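Local atomic coordinates of endosialidase (Enterobacteria phage phi92, PDB entry 4HIZ), a protein that hydrolyses polymers of sialic acid, probably cutting both alpha2,8 and alpha2,9 linkages within the chain, as an endosialidase of a bacteriophage. Residues F46-F51 / T62-F68; D142-C148 / V161-L167. All blocks are in the same frame, centred on the assembly; numbering follows the deposited sequence.

Contact 1 (F46-F51 / T62-F68); sequences FKNAAF and TYVSEGF
F51 and Y63 form an antiparallel hydrogen-bonded pair, F51 N to Y63 O and Y63 N to F51 O, and with the neighbouring non-hydrogen-bonded pair A50 and V64 they join strands whose axes run at 150° to each other. The ladder continues through S65 N, which donates to A49 O at 2.9 Å in a nearly straight bond. With OG held between the backbone N and the carbonyl carbon (chi1 74°), S65 accepts from A49 N at 3.0 Å. At the next position beyond S65, E66 O accepts from N48 N, which lies in its carbonyl plane, and a water bridges F46 O and E66 N. The amide end of N48 turns back to D29 through ND2. A type II turn from S65 to F68, with G67 at positive phi, folds the chain so that the F68 ring receives A50 CB over one face, 3.7 Å from the ring centroid; T62 CG2 meets the same methyl at 3.6 Å. F51 and Y63 lie on the other side of the sheet, the Y63 hydroxyl bonded to R435. This is a beta hairpin of the N-terminal extension whose regular pairing ends at S65, where the type II turn begins.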
loop_
_atom_site.group_PDB
_atom_site.type_symbol
_atom_site.label_atom_id
_atom_site.label_comp_id
_atom_site.label_asym_id
_atom_site.label_seq_id
_atom_site.Cartn_x
_atom_site.Cartn_y
_atom_site.Cartn_z
ATOM N N PHE A 46 20.095 25.228 16.401
ATOM C CA PHE A 46 20.153 25.125 17.857
ATOM C C PHE A 46 19.597 23.780 18.263
ATOM O O PHE A 46 18.709 23.223 17.576
ATOM C CB PHE A 46 19.244 26.149 18.516
ATOM C CG PHE A 46 19.697 27.575 18.375
ATOM C CD1 PHE A 46 19.462 28.276 17.198
ATOM C CD2 PHE A 46 20.321 28.230 19.446
ATOM C CE1 PHE A 46 19.842 29.619 17.075
ATOM C CE2 PHE A 46 20.724 29.579 19.340
ATOM C CZ PHE A 46 20.486 30.275 18.155
ATOM N N LYS A 47 20.071 23.266 19.395
ATOM C CA LYS A 47 19.273 22.275 20.107
ATOM C C LYS A 47 19.054 22.731 21.532
ATOM O O LYS A 47 19.777 23.590 22.048
ATOM C CB LYS A 47 19.943 20.889 20.111
ATOM C CG LYS A 47 21.179 20.780 20.997
ATOM C CD LYS A 47 21.565 19.313 21.233
ATOM C CE LYS A 47 22.865 19.215 22.033
ATOM N NZ LYS A 47 23.302 17.815 22.250
ATOM N N ASN A 48 18.019 22.179 22.146
ATOM C CA ASN A 48 17.714 22.456 23.551
ATOM C C ASN A 48 17.582 23.955 23.846
ATOM O O ASN A 48 18.035 24.424 24.886
ATOM C CB ASN A 48 18.800 21.855 24.441
ATOM C CG ASN A 48 19.010 20.368 24.181
ATOM O OD1 ASN A 48 18.114 19.673 23.698
ATOM N ND2 ASN A 48 20.192 19.876 24.507
ATOM N N ALA A 49 16.940 24.700 22.952
ATOM C CA ALA A 49 16.874 26.143 23.111
ATOM C C ALA A 49 15.465 26.621 22.830
ATOM O O ALA A 49 14.726 25.993 22.058
ATOM C CB ALA A 49 17.876 26.823 22.132
ATOM N N ALA A 50 15.091 27.744 23.430
ATOM C CA ALA A 50 13.823 28.380 23.082
ATOM C C ALA A 50 13.992 29.888 22.973
ATOM O O ALA A 50 14.891 30.464 23.598
ATOM C CB ALA A 50 12.767 28.046 24.100
ATOM N N PHE A 51 13.105 30.518 22.200
ATOM C CA PHE A 51 13.255 31.931 21.849
ATOM C C PHE A 51 11.935 32.649 22.070
ATOM O O PHE A 51 10.924 32.294 21.467
ATOM C CB PHE A 51 13.673 32.055 20.372
ATOM C CG PHE A 51 14.869 31.201 20.033
ATOM C CD1 PHE A 51 16.148 31.649 20.302
ATOM C CD2 PHE A 51 14.706 29.919 19.501
ATOM C CE1 PHE A 51 17.264 30.840 20.020
ATOM C CE2 PHE A 51 15.809 29.108 19.234
ATOM C CZ PHE A 51 17.089 29.575 19.501
ATOM N N THR A 62 6.723 31.751 22.579
ATOM C CA THR A 62 8.057 31.122 22.636
ATOM C C THR A 62 8.199 30.085 21.564
ATOM O O THR A 62 7.284 29.302 21.332
ATOM C CB THR A 62 8.272 30.497 24.044
ATOM O OG1 THR A 62 8.178 31.571 25.003
ATOM C CG2 THR A 62 9.647 29.798 24.147
ATOM N N TYR A 63 9.337 30.098 20.874
ATOM C CA TYR A 63 9.535 29.207 19.737
ATOM C C TYR A 63 10.643 28.245 20.095
ATOM O O TYR A 63 11.722 28.686 20.546
ATOM C CB TYR A 63 9.949 30.053 18.515
ATOM C CG TYR A 63 8.829 30.975 18.067
ATOM C CD1 TYR A 63 8.554 32.179 18.750
ATOM C CD2 TYR A 63 7.988 30.612 17.004
ATOM C CE1 TYR A 63 7.502 32.999 18.367
ATOM C CE2 TYR A 63 6.929 31.443 16.593
ATOM C CZ TYR A 63 6.700 32.642 17.278
ATOM O OH TYR A 63 5.665 33.477 16.886
ATOM N N VAL A 64 10.411 26.942 19.928
ATOM C CA VAL A 64 11.426 25.981 20.418
ATOM C C VAL A 64 12.262 25.361 19.312
ATOM O O VAL A 64 11.778 25.160 18.196
ATOM C CB VAL A 64 10.792 24.848 21.269
ATOM C CG1 VAL A 64 9.887 25.478 22.354
ATOM C CG2 VAL A 64 9.985 23.908 20.387
ATOM N N SER A 65 13.518 25.052 19.623
ATOM C CA SER A 65 14.342 24.235 18.732
ATOM C C SER A 65 14.114 22.758 19.040
ATOM O O SER A 65 13.440 22.407 20.003
ATOM C CB SER A 65 15.846 24.549 18.922
ATOM O OG SER A 65 16.286 23.981 20.160
ATOM N N GLU A 66 14.663 21.898 18.195
ATOM C CA GLU A 66 14.674 20.478 18.485
ATOM C C GLU A 66 15.339 20.241 19.842
ATOM O O GLU A 66 16.317 20.909 20.183
ATOM C CB GLU A 66 15.411 19.731 17.375
ATOM C CG GLU A 66 14.506 19.490 16.171
ATOM C CD GLU A 66 13.528 18.345 16.436
ATOM O OE1 GLU A 66 13.983 17.272 16.906
ATOM O OE2 GLU A 66 12.314 18.522 16.201
ATOM N N GLY A 67 14.758 19.340 20.631
ATOM C CA GLY A 67 15.369 18.919 21.888
ATOM C C GLY A 67 14.870 19.697 23.093
ATOM O O GLY A 67 15.051 19.236 24.226
ATOM N N PHE A 68 14.261 20.869 22.862
ATOM C CA PHE A 68 13.820 21.686 23.977
ATOM C C PHE A 68 12.761 20.895 24.763
ATOM O O PHE A 68 12.775 20.849 26.023
ATOM C CB PHE A 68 13.280 23.057 23.515
ATOM C CG PHE A 68 12.985 23.979 24.661
ATOM C CD1 PHE A 68 14.001 24.727 25.238
ATOM C CD2 PHE A 68 11.705 24.034 25.223
ATOM C CE1 PHE A 68 13.733 25.548 26.349
ATOM C CE2 PHE A 68 11.429 24.860 26.322
ATOM C CZ PHE A 68 12.447 25.618 26.882
HETATM O O HOH W 1 16.295 22.811 15.955
#

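Contact 2 (D142-C148 / V161-L167); sequences DKVNYHC and VIETRYL. With FRU (beta-D-fructofuranose), chain G; EDO (1,2-ethanediol), chain P.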
loop_
_atom_site.group_PDB
_atom_site.type_symbol
_atom_site.label_atom_id
_atom_site.label_comp_id
_atom_site.label_asym_id
_atom_site.label_seq_id
_atom_site.Cartn_x
_atom_site.Cartn_y
_atom_site.Cartn_z
ATOM N N ASP A 142 -34.178 11.469 4.113
ATOM C CA ASP A 142 -34.272 12.552 5.086
ATOM C C ASP A 142 -33.158 13.579 4.996
ATOM O O ASP A 142 -33.203 14.607 5.674
ATOM C CB ASP A 142 -34.335 11.989 6.510
ATOM C CG ASP A 142 -35.653 11.277 6.798
ATOM O OD1 ASP A 142 -36.588 11.376 5.967
ATOM O OD2 ASP A 142 -35.770 10.633 7.868
ATOM N N LYS A 143 -32.143 13.287 4.180
ATOM C CA LYS A 143 -31.089 14.259 3.911
ATOM C C LYS A 143 -30.325 14.605 5.190
ATOM O O LYS A 143 -30.083 15.773 5.498
ATOM C CB LYS A 143 -31.655 15.511 3.216
ATOM C CG LYS A 143 -32.351 15.211 1.899
ATOM C CD LYS A 143 -32.846 16.520 1.241
ATOM C CE LYS A 143 -33.672 16.256 -0.015
ATOM N NZ LYS A 143 -32.861 15.630 -1.095
ATOM N N VAL A 144 -29.950 13.566 5.933
ATOM C CA VAL A 144 -29.213 13.722 7.168
ATOM C C VAL A 144 -28.072 12.696 7.200
ATOM O O VAL A 144 -28.083 11.705 6.449
ATOM C CB VAL A 144 -30.085 13.426 8.422
ATOM C CG1 VAL A 144 -31.185 14.512 8.555
ATOM C CG2 VAL A 144 -30.720 12.021 8.358
ATOM N N ASN A 145 -27.094 12.935 8.058
ATOM C CA ASN A 145 -26.041 11.915 8.258
ATOM C C ASN A 145 -25.422 12.066 9.646
ATOM O O ASN A 145 -25.665 13.071 10.350
ATOM C CB ASN A 145 -24.968 12.001 7.144
ATOM C CG ASN A 145 -24.078 10.759 7.097
ATOM O OD1 ASN A 145 -24.478 9.656 7.492
ATOM N ND2 ASN A 145 -22.877 10.941 6.600
ATOM N N TYR A 146 -24.585 11.101 10.037
ATOM C CA TYR A 146 -24.038 11.093 11.384
ATOM C C TYR A 146 -22.844 12.047 11.577
ATOM O O TYR A 146 -22.278 12.541 10.590
ATOM C CB TYR A 146 -23.643 9.682 11.733
ATOM C CG TYR A 146 -24.779 8.700 11.863
ATOM C CD1 TYR A 146 -25.833 8.921 12.779
ATOM C CD2 TYR A 146 -24.785 7.528 11.108
ATOM C CE1 TYR A 146 -26.849 7.984 12.936
ATOM C CE2 TYR A 146 -25.804 6.573 11.254
ATOM C CZ TYR A 146 -26.819 6.801 12.177
ATOM O OH TYR A 146 -27.817 5.855 12.325
ATOM N N HIS A 147 -22.472 12.287 12.839
ATOM C CA HIS A 147 -21.404 13.218 13.200
ATOM C C HIS A 147 -21.089 12.944 14.678
ATOM O O HIS A 147 -21.955 12.535 15.442
ATOM C CB HIS A 147 -21.974 14.646 13.029
ATOM C CG HIS A 147 -21.024 15.757 13.338
ATOM N ND1 HIS A 147 -20.912 16.333 14.591
ATOM C CD2 HIS A 147 -20.208 16.468 12.522
ATOM C CE1 HIS A 147 -20.037 17.324 14.537
ATOM N NE2 HIS A 147 -19.596 17.425 13.292
ATOM N N CYS A 148 -19.841 13.137 15.090
ATOM C CA CYS A 148 -19.510 12.903 16.484
ATOM C C CYS A 148 -18.297 13.691 16.899
ATOM O O CYS A 148 -17.262 13.657 16.192
ATOM C CB CYS A 148 -19.236 11.394 16.697
ATOM S SG CYS A 148 -18.787 10.933 18.419
ATOM N N VAL A 161 -21.611 10.133 21.690
ATOM C CA VAL A 161 -22.829 10.839 21.341
ATOM C C VAL A 161 -22.802 10.952 19.822
ATOM O O VAL A 161 -22.029 11.742 19.255
ATOM C CB VAL A 161 -22.940 12.247 21.974
ATOM C CG1 VAL A 161 -24.275 12.921 21.544
ATOM C CG2 VAL A 161 -22.871 12.132 23.497
ATOM N N ILE A 162 -23.618 10.120 19.185
ATOM C CA ILE A 162 -23.698 10.083 17.739
ATOM C C ILE A 162 -24.832 10.991 17.320
ATOM O O ILE A 162 -26.014 10.768 17.649
ATOM C CB ILE A 162 -23.935 8.661 17.216
ATOM C CG1 ILE A 162 -22.754 7.756 17.605
ATOM C CG2 ILE A 162 -24.152 8.701 15.710
ATOM C CD1 ILE A 162 -21.353 8.242 17.081
ATOM N N GLU A 163 -24.461 12.064 16.648
ATOM C CA GLU A 163 -25.399 13.098 16.242
ATOM C C GLU A 163 -25.935 12.818 14.854
ATOM O O GLU A 163 -25.218 12.293 13.996
ATOM C CB GLU A 163 -24.657 14.434 16.209
ATOM C CG GLU A 163 -24.231 14.931 17.611
ATOM C CD GLU A 163 -23.484 16.239 17.572
ATOM O OE1 GLU A 163 -22.977 16.628 16.472
ATOM O OE2 GLU A 163 -23.363 16.868 18.651
ATOM N N THR A 164 -27.177 13.237 14.605
ATOM C CA THR A 164 -27.741 13.204 13.261
ATOM C C THR A 164 -27.893 14.656 12.822
ATOM O O THR A 164 -28.585 15.442 13.504
ATOM C CB THR A 164 -29.118 12.510 13.257
ATOM O OG1 THR A 164 -28.966 11.133 13.574
ATOM C CG2 THR A 164 -29.785 12.602 11.892
ATOM N N ARG A 165 -27.238 15.043 11.726
ATOM C CA ARG A 165 -27.231 16.454 11.303
ATOM C C ARG A 165 -27.719 16.565 9.868
ATOM O O ARG A 165 -27.543 15.643 9.054
ATOM C CB ARG A 165 -25.808 17.059 11.423
ATOM C CG ARG A 165 -25.186 16.774 12.848
ATOM C CD ARG A 165 -23.933 17.643 13.160
ATOM N NE ARG A 165 -24.296 19.059 13.292
ATOM C CZ ARG A 165 -24.271 19.744 14.442
ATOM N NH1 ARG A 165 -24.632 21.032 14.452
ATOM N NH2 ARG A 165 -23.848 19.165 15.573
ATOM N N TYR A 166 -28.305 17.715 9.538
ATOM C CA TYR A 166 -28.799 17.931 8.185
ATOM C C TYR A 166 -27.662 18.186 7.202
ATOM O O TYR A 166 -26.748 18.969 7.457
ATOM C CB TYR A 166 -29.777 19.130 8.190
ATOM C CG TYR A 166 -31.103 18.807 8.840
ATOM C CD1 TYR A 166 -32.046 18.044 8.162
ATOM C CD2 TYR A 166 -31.429 19.292 10.111
ATOM C CE1 TYR A 166 -33.268 17.742 8.733
ATOM C CE2 TYR A 166 -32.674 19.001 10.694
ATOM C CZ TYR A 166 -33.568 18.218 9.990
ATOM O OH TYR A 166 -34.799 17.902 10.501
ATOM N N LEU A 167 -27.767 17.565 6.042
ATOM C CA LEU A 167 -26.805 17.838 4.969
ATOM C C LEU A 167 -26.841 19.306 4.519
ATOM O O LEU A 167 -25.804 19.876 4.146
ATOM C CB LEU A 167 -27.086 16.908 3.789
ATOM C CG LEU A 167 -26.778 15.424 4.052
ATOM C CD1 LEU A 167 -27.471 14.523 3.048
ATOM C CD2 LEU A 167 -25.282 15.222 3.956
HETATM C C1 FRU G . -33.656 5.895 12.493
HETATM C C2 FRU G . -32.576 5.488 13.391
HETATM C C3 FRU G . -31.557 6.370 13.889
HETATM C C4 FRU G . -30.604 5.463 14.563
HETATM C C5 FRU G . -30.741 4.218 13.737
HETATM C C6 FRU G . -30.229 2.935 14.377
HETATM O O1 FRU G . -32.977 5.857 11.252
HETATM O O2 FRU G . -33.377 5.511 14.648
HETATM O O3 FRU G . -31.978 7.539 14.635
HETATM O O4 FRU G . -29.253 6.025 14.514
HETATM O O5 FRU G . -32.147 4.100 13.418
HETATM O O6 FRU G . -31.084 2.558 15.409
HETATM C C1 EDO P . -17.338 18.927 11.434
HETATM O O1 EDO P . -18.334 19.621 12.188
HETATM C C2 EDO P . -17.740 18.993 9.975
HETATM O O2 EDO P . -18.050 20.372 9.728
#
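H147 and E163 form an antiparallel hydrogen-bonded pair, their side chains running side by side with ring and carboxylate planes 10° apart. H147 ND1 donates to E163 OE1 at 2.8 Å, a bent bond of 138° reaching the oxygen on its anti side but tilted out of the carboxylate plane. R165 NH2 comes to E163 OE1 from the opposite face in a 2.8 Å salt bridge, so one oxygen is gripped twice; OE2 is hydrogen-bonded to T292 OG1. With CG beside the backbone N and CD nearly extended (chi2 -165°), R165 lays CD over a face of the H147 ring, 3.7 Å from its centroid; the bend at chi3 turns the guanidinium so NH2 reaches E163, and the M170 and T290 carbonyls hold NE and NH1. At the far edge of the imidazole, NE2 is hydrogen-bonded to a 1,2-ethanediol, probably from the crystallisation liquor. N145 and R165 exchange two backbone bonds, and E163 N and L167 N donate to H147 O and K143 O. N145 ND2 donates to the carbonyls of V109 and L112, while OD1 accepts from H136 N and, weakly, from Y146 N. The other face carries V144, Y146, T164 and Y166. Y146 OH lies 2.6 Å from fructofuranose O4, a sugar also held by E176 and D138. This hairpin belongs to a four-stranded antiparallel blade of the catalytic beta propeller, with Y146 in the glycan pocket.

How the contacts relate
From the N terminus the chain first reaches contact 1, where segments 46-51 and 62-68, on the hairpin of strands 49-53 and 61-64, enclose ten residues. Contact 2 follows, closing a loop of twelve between 142-148 and 161-167. The two are in series, neither nested nor crossed, with centres 44 Å apart and nearest atoms about 29 Å apart. Contact 1 pairs two strands within the N-terminal extension and, through strand 61-64 beside strand 456-460, joins it to a sheet of the propeller region; Y63 and E66 also pack on a second subunit. Contact 2 joins the first two strands of a blade, followed by strand 172-181, near the bound glycan.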